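Local atomic coordinates of transferrin binding protein B (Actinobacillus suis, PDB entry 3PQU), a protein that probably captures host transferrin at the bacterial surface as a lipoprotein of the outer membrane, serving iron acquisition. Residues D177-F191 against G197-V209. Numbering follows the deposited sequence. Where two conformers were deposited one is given.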
loop_
_atom_site.group_PDB
_atom_site.type_symbol
_atom_site.label_atom_id
_atom_site.label_comp_id
_atom_site.label_asym_id
_atom_site.label_seq_id
_atom_site.Cartn_x
_atom_site.Cartn_y
_atom_site.Cartn_z
ATOM N N ASP A 177 14.255 -1.733 12.909
ATOM C CA ASP A 177 14.114 -2.743 13.975
ATOM C C ASP A 177 14.264 -4.135 13.357
ATOM O O ASP A 177 14.151 -4.287 12.143
ATOM C CB ASP A 177 12.744 -2.636 14.646
ATOM C CG ASP A 177 12.643 -1.441 15.565
ATOM O OD1 ASP A 177 11.991 -0.443 15.195
ATOM O OD2 ASP A 177 13.239 -1.501 16.651
ATOM N N PHE A 178 14.518 -5.145 14.184
ATOM C CA PHE A 178 14.845 -6.467 13.657
ATOM C C PHE A 178 14.672 -7.592 14.667
ATOM O O PHE A 178 14.666 -7.360 15.870
ATOM C CB PHE A 178 16.308 -6.467 13.173
ATOM C CG PHE A 178 17.320 -6.198 14.286
ATOM C CD1 PHE A 178 17.810 -7.244 15.067
ATOM C CD2 PHE A 178 17.750 -4.903 14.560
ATOM C CE1 PHE A 178 18.723 -7.025 16.119
ATOM C CE2 PHE A 178 18.690 -4.666 15.593
ATOM C CZ PHE A 178 19.171 -5.739 16.379
ATOM N N THR A 179 14.555 -8.816 14.155
ATOM C CA THR A 179 14.746 -10.019 14.941
ATOM C C THR A 179 15.632 -10.959 14.123
ATOM O O THR A 179 15.508 -11.019 12.895
ATOM C CB THR A 179 13.418 -10.751 15.287
ATOM O OG1 THR A 179 13.716 -11.928 16.047
ATOM C CG2 THR A 179 12.649 -11.188 14.020
ATOM N N SER A 180 16.534 -11.663 14.807
ATOM C CA SER A 180 17.320 -12.736 14.214
ATOM C C SER A 180 16.519 -14.023 14.274
ATOM O O SER A 180 15.375 -14.034 14.736
ATOM C CB SER A 180 18.640 -12.940 14.977
ATOM O OG SER A 180 18.427 -13.483 16.287
ATOM N N ASP A 181 17.121 -15.117 13.800
ATOM C CA ASP A 181 16.618 -16.436 14.132
ATOM C C ASP A 181 17.346 -16.922 15.384
ATOM O O ASP A 181 18.130 -16.185 15.974
ATOM C CB ASP A 181 16.810 -17.436 12.969
ATOM C CG ASP A 181 18.281 -17.669 12.621
ATOM O OD1 ASP A 181 18.578 -18.657 11.904
ATOM O OD2 ASP A 181 19.126 -16.852 13.050
ATOM N N VAL A 182 17.109 -18.168 15.777
ATOM C CA VAL A 182 17.721 -18.691 16.989
ATOM C C VAL A 182 18.634 -19.876 16.682
ATOM O O VAL A 182 18.261 -20.752 15.913
ATOM C CB VAL A 182 16.633 -19.095 18.009
ATOM C CG1 VAL A 182 17.178 -20.108 19.031
ATOM C CG2 VAL A 182 16.060 -17.840 18.717
ATOM N N LYS A 183 19.838 -19.873 17.255
ATOM C CA LYS A 183 20.752 -21.028 17.208
ATOM C C LYS A 183 21.556 -21.061 18.498
ATOM O O LYS A 183 22.176 -20.065 18.866
ATOM C CB LYS A 183 21.776 -20.883 16.062
ATOM C CG LYS A 183 21.241 -21.139 14.687
ATOM C CD LYS A 183 22.273 -20.790 13.638
ATOM C CE LYS A 183 21.697 -20.891 12.230
ATOM N NZ LYS A 183 22.764 -20.772 11.172
ATOM N N THR A 184 21.598 -22.199 19.167
ATOM C CA THR A 184 22.376 -22.287 20.398
ATOM C C THR A 184 23.875 -22.058 20.122
ATOM O O THR A 184 24.637 -21.715 21.024
ATOM C CB THR A 184 22.173 -23.643 21.105
ATOM O OG1 THR A 184 22.439 -24.698 20.177
ATOM C CG2 THR A 184 20.744 -23.776 21.628
ATOM N N SER A 185 24.300 -22.243 18.875
ATOM C CA SER A 185 25.699 -21.999 18.527
ATOM C C SER A 185 26.063 -20.504 18.430
ATOM O O SER A 185 27.242 -20.160 18.396
ATOM C CB SER A 185 26.068 -22.705 17.215
ATOM O OG SER A 185 25.226 -22.271 16.160
ATOM N N TYR A 186 25.068 -19.619 18.367
ATOM C CA TYR A 186 25.352 -18.187 18.271
ATOM C C TYR A 186 26.140 -17.695 19.466
ATOM O O TYR A 186 25.795 -17.986 20.614
ATOM C CB TYR A 186 24.065 -17.371 18.157
ATOM C CG TYR A 186 23.480 -17.313 16.762
ATOM C CD1 TYR A 186 24.296 -17.301 15.634
ATOM C CD2 TYR A 186 22.110 -17.228 16.578
ATOM C CE1 TYR A 186 23.747 -17.206 14.356
ATOM C CE2 TYR A 186 21.557 -17.157 15.308
ATOM C CZ TYR A 186 22.365 -17.152 14.220
ATOM O OH TYR A 186 21.765 -17.081 12.996
ATOM N N GLU A 187 27.209 -16.956 19.202
ATOM C CA GLU A 187 27.913 -16.250 20.268
ATOM C C GLU A 187 27.969 -14.759 19.910
ATOM O O GLU A 187 28.995 -14.267 19.450
ATOM C CB GLU A 187 29.316 -16.828 20.451
ATOM C CG GLU A 187 29.337 -18.289 20.916
ATOM C CD GLU A 187 28.819 -18.475 22.346
ATOM O OE1 GLU A 187 28.650 -17.472 23.076
ATOM O OE2 GLU A 187 28.580 -19.635 22.748
ATOM N N LEU A 188 26.857 -14.052 20.090
ATOM C CA LEU A 188 26.770 -12.654 19.650
ATOM C C LEU A 188 27.213 -11.696 20.747
ATOM O O LEU A 188 27.102 -12.013 21.926
ATOM C CB LEU A 188 25.337 -12.313 19.218
ATOM C CG LEU A 188 24.661 -13.396 18.373
ATOM C CD1 LEU A 188 23.236 -13.011 18.043
ATOM C CD2 LEU A 188 25.443 -13.637 17.112
ATOM N N SER A 189 27.703 -10.518 20.356
ATOM C CA SER A 189 28.007 -9.467 21.326
ATOM C C SER A 189 27.062 -8.287 21.191
ATOM O O SER A 189 26.541 -8.020 20.114
ATOM C CB SER A 189 29.448 -8.983 21.172
ATOM O OG SER A 189 29.747 -8.754 19.809
ATOM N N GLY A 190 26.853 -7.581 22.293
ATOM C CA GLY A 190 26.083 -6.356 22.260
ATOM C C GLY A 190 24.617 -6.547 22.565
ATOM O O GLY A 190 23.855 -5.583 22.532
ATOM N N PHE A 191 24.226 -7.786 22.873
ATOM C CA PHE A 191 22.840 -8.113 23.220
ATOM C C PHE A 191 22.730 -8.581 24.675
ATOM O O PHE A 191 23.614 -9.274 25.166
ATOM C CB PHE A 191 22.309 -9.209 22.301
ATOM C CG PHE A 191 22.164 -8.783 20.871
ATOM C CD1 PHE A 191 21.055 -8.077 20.459
ATOM C CD2 PHE A 191 23.149 -9.090 19.934
ATOM C CE1 PHE A 191 20.910 -7.690 19.111
ATOM C CE2 PHE A 191 23.023 -8.712 18.595
ATOM C CZ PHE A 191 21.909 -8.000 18.173
ATOM N N GLY A 197 20.077 -14.817 20.982
ATOM C CA GLY A 197 20.042 -15.779 19.885
ATOM C C GLY A 197 20.023 -17.243 20.311
ATOM O O GLY A 197 19.768 -18.128 19.486
ATOM N N LYS A 198 20.297 -17.509 21.588
ATOM C CA LYS A 198 20.401 -18.889 22.059
ATOM C C LYS A 198 19.050 -19.463 22.486
ATOM O O LYS A 198 18.702 -20.588 22.132
ATOM C CB LYS A 198 21.402 -19.000 23.218
ATOM C CG LYS A 198 22.861 -18.740 22.832
ATOM C CD LYS A 198 23.748 -18.982 24.050
ATOM C CE LYS A 198 25.218 -18.826 23.759
ATOM N NZ LYS A 198 25.785 -19.939 22.946
ATOM N N ASN A 199 18.297 -18.706 23.273
ATOM C CA ASN A 199 16.981 -19.175 23.720
ATOM C C ASN A 199 15.878 -18.307 23.116
ATOM O O ASN A 199 14.748 -18.758 22.922
ATOM C CB ASN A 199 16.886 -19.151 25.241
ATOM C CG ASN A 199 17.615 -20.326 25.900
ATOM O OD1 ASN A 199 18.125 -21.220 25.227
ATOM N ND2 ASN A 199 17.642 -20.330 27.225
ATOM N N VAL A 200 16.230 -17.052 22.855
ATOM C CA VAL A 200 15.313 -16.060 22.299
ATOM C C VAL A 200 16.122 -15.295 21.270
ATOM O O VAL A 200 17.329 -15.145 21.430
ATOM C CB VAL A 200 14.758 -15.124 23.413
ATOM C CG1 VAL A 200 13.891 -13.994 22.830
ATOM C CG2 VAL A 200 13.955 -15.939 24.442
ATOM N N ALA A 201 15.471 -14.857 20.190
ATOM C CA ALA A 201 16.179 -14.222 19.093
ATOM C C ALA A 201 16.863 -12.950 19.596
ATOM O O ALA A 201 16.372 -12.302 20.525
ATOM C CB ALA A 201 15.205 -13.889 17.947
ATOM N N ALA A 202 17.986 -12.593 18.984
ATOM C CA ALA A 202 18.549 -11.268 19.215
ATOM C C ALA A 202 17.666 -10.295 18.419
ATOM O O ALA A 202 17.413 -10.512 17.231
ATOM C CB ALA A 202 19.983 -11.210 18.730
ATOM N N THR A 203 17.202 -9.231 19.071
ATOM C CA THR A 203 16.274 -8.288 18.448
ATOM C C THR A 203 16.702 -6.848 18.765
ATOM O O THR A 203 17.557 -6.609 19.641
ATOM C CB THR A 203 14.843 -8.437 19.034
ATOM O OG1 THR A 203 14.871 -8.059 20.412
ATOM C CG2 THR A 203 14.291 -9.873 18.899
ATOM N N SER A 204 16.058 -5.877 18.117
ATOM C CA SER A 204 16.298 -4.473 18.463
ATOM C C SER A 204 15.755 -4.168 19.858
ATOM O O SER A 204 16.017 -3.091 20.389
ATOM C CB SER A 204 15.673 -3.509 17.443
ATOM O OG SER A 204 14.371 -3.943 17.117
ATOM N N ILE A 205 14.978 -5.091 20.432
ATOM C CA ILE A 205 14.549 -4.968 21.846
ATOM C C ILE A 205 15.695 -5.237 22.831
ATOM O O ILE A 205 15.822 -4.549 23.838
ATOM C CB ILE A 205 13.396 -5.936 22.182
ATOM C CG1 ILE A 205 12.166 -5.637 21.311
ATOM C CG2 ILE A 205 13.036 -5.881 23.686
ATOM C CD1 ILE A 205 11.156 -6.821 21.265
ATOM N N SER A 206 16.535 -6.237 22.546
ATOM C CA SER A 206 17.553 -6.666 23.513
ATOM C C SER A 206 18.949 -6.096 23.251
ATOM O O SER A 206 19.862 -6.267 24.061
ATOM C CB SER A 206 17.634 -8.190 23.555
ATOM O OG SER A 206 18.096 -8.684 22.308
ATOM N N ASP A 207 19.110 -5.449 22.103
ATOM C CA ASP A 207 20.367 -4.796 21.720
ATOM C C ASP A 207 20.727 -3.749 22.790
ATOM O O ASP A 207 19.845 -3.020 23.274
ATOM C CB ASP A 207 20.174 -4.145 20.332
ATOM C CG ASP A 207 21.475 -4.004 19.539
ATOM O OD1 ASP A 207 22.565 -4.434 19.998
ATOM O OD2 ASP A 207 21.397 -3.456 18.419
ATOM N N ASN A 208 22.001 -3.694 23.185
ATOM C CA ASN A 208 22.462 -2.740 24.189
ATOM C C ASN A 208 22.753 -1.365 23.575
ATOM O O ASN A 208 23.898 -1.005 23.359
ATOM C CB ASN A 208 23.702 -3.291 24.903
ATOM C CG ASN A 208 23.398 -4.538 25.730
ATOM O OD1 ASN A 208 22.246 -4.795 26.103
ATOM N ND2 ASN A 208 24.435 -5.316 26.020
ATOM N N VAL A 209 21.707 -0.611 23.278
ATOM C CA VAL A 209 21.867 0.674 22.616
ATOM C C VAL A 209 21.344 1.789 23.518
ATOM O O VAL A 209 20.741 1.514 24.550
ATOM C CB VAL A 209 21.107 0.682 21.300
ATOM C CG1 VAL A 209 21.723 -0.341 20.352
ATOM C CG2 VAL A 209 19.639 0.369 21.560
HETATM O O HOH W 1 24.815 -5.721 19.019
#
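Lys198 runs extended until its last torsion, chi4 -72°, turns NZ toward the carbonyls of the type I turn Lys183-Tyr186 and the carboxylate of Glu187 just after it. There the ammonium donates to Thr184 O (2.9 Å) and Tyr186 O, and makes a salt bridge with Glu187 OE2 (2.8 Å), which it meets from above the carboxylate plane. Phe178 chi1 of 62° puts CG between its own backbone N and carbonyl carbon and lays the ring face on the Ser204 amide, whose N stands 3.5 Å above the ring plane, over the centre. That same N-H bonds to Phe178 O, while Ser204 OG accepts from Phe178 N and donates to Asp177 OD2 (2.7 Å) on the anti lone pair. Further along, Ser180 grips Ala202 twice: its N donates to Ala202 O (2.8 Å), and its OG accepts from Ala202 N. Ala202 CB is centred over one face of Phe191, 3.6 Å from the ring centroid, a CH-pi contact; Asp207 OD1 lies over the other, offset toward the rim, with ring and carboxylate planes 22° apart. Asn208 N closes this end on Gly190 O (2.7 Å). The loop following barrel strand 170-183 thus doubles back along the strand's end. Three acceptors fix the ammonium, which probably offsets the charge of Glu187, while Asp207 OD1 makes a salt bridge with Arg248 and OD2 a hydrogen bond with His229, both on neighbouring barrel strands.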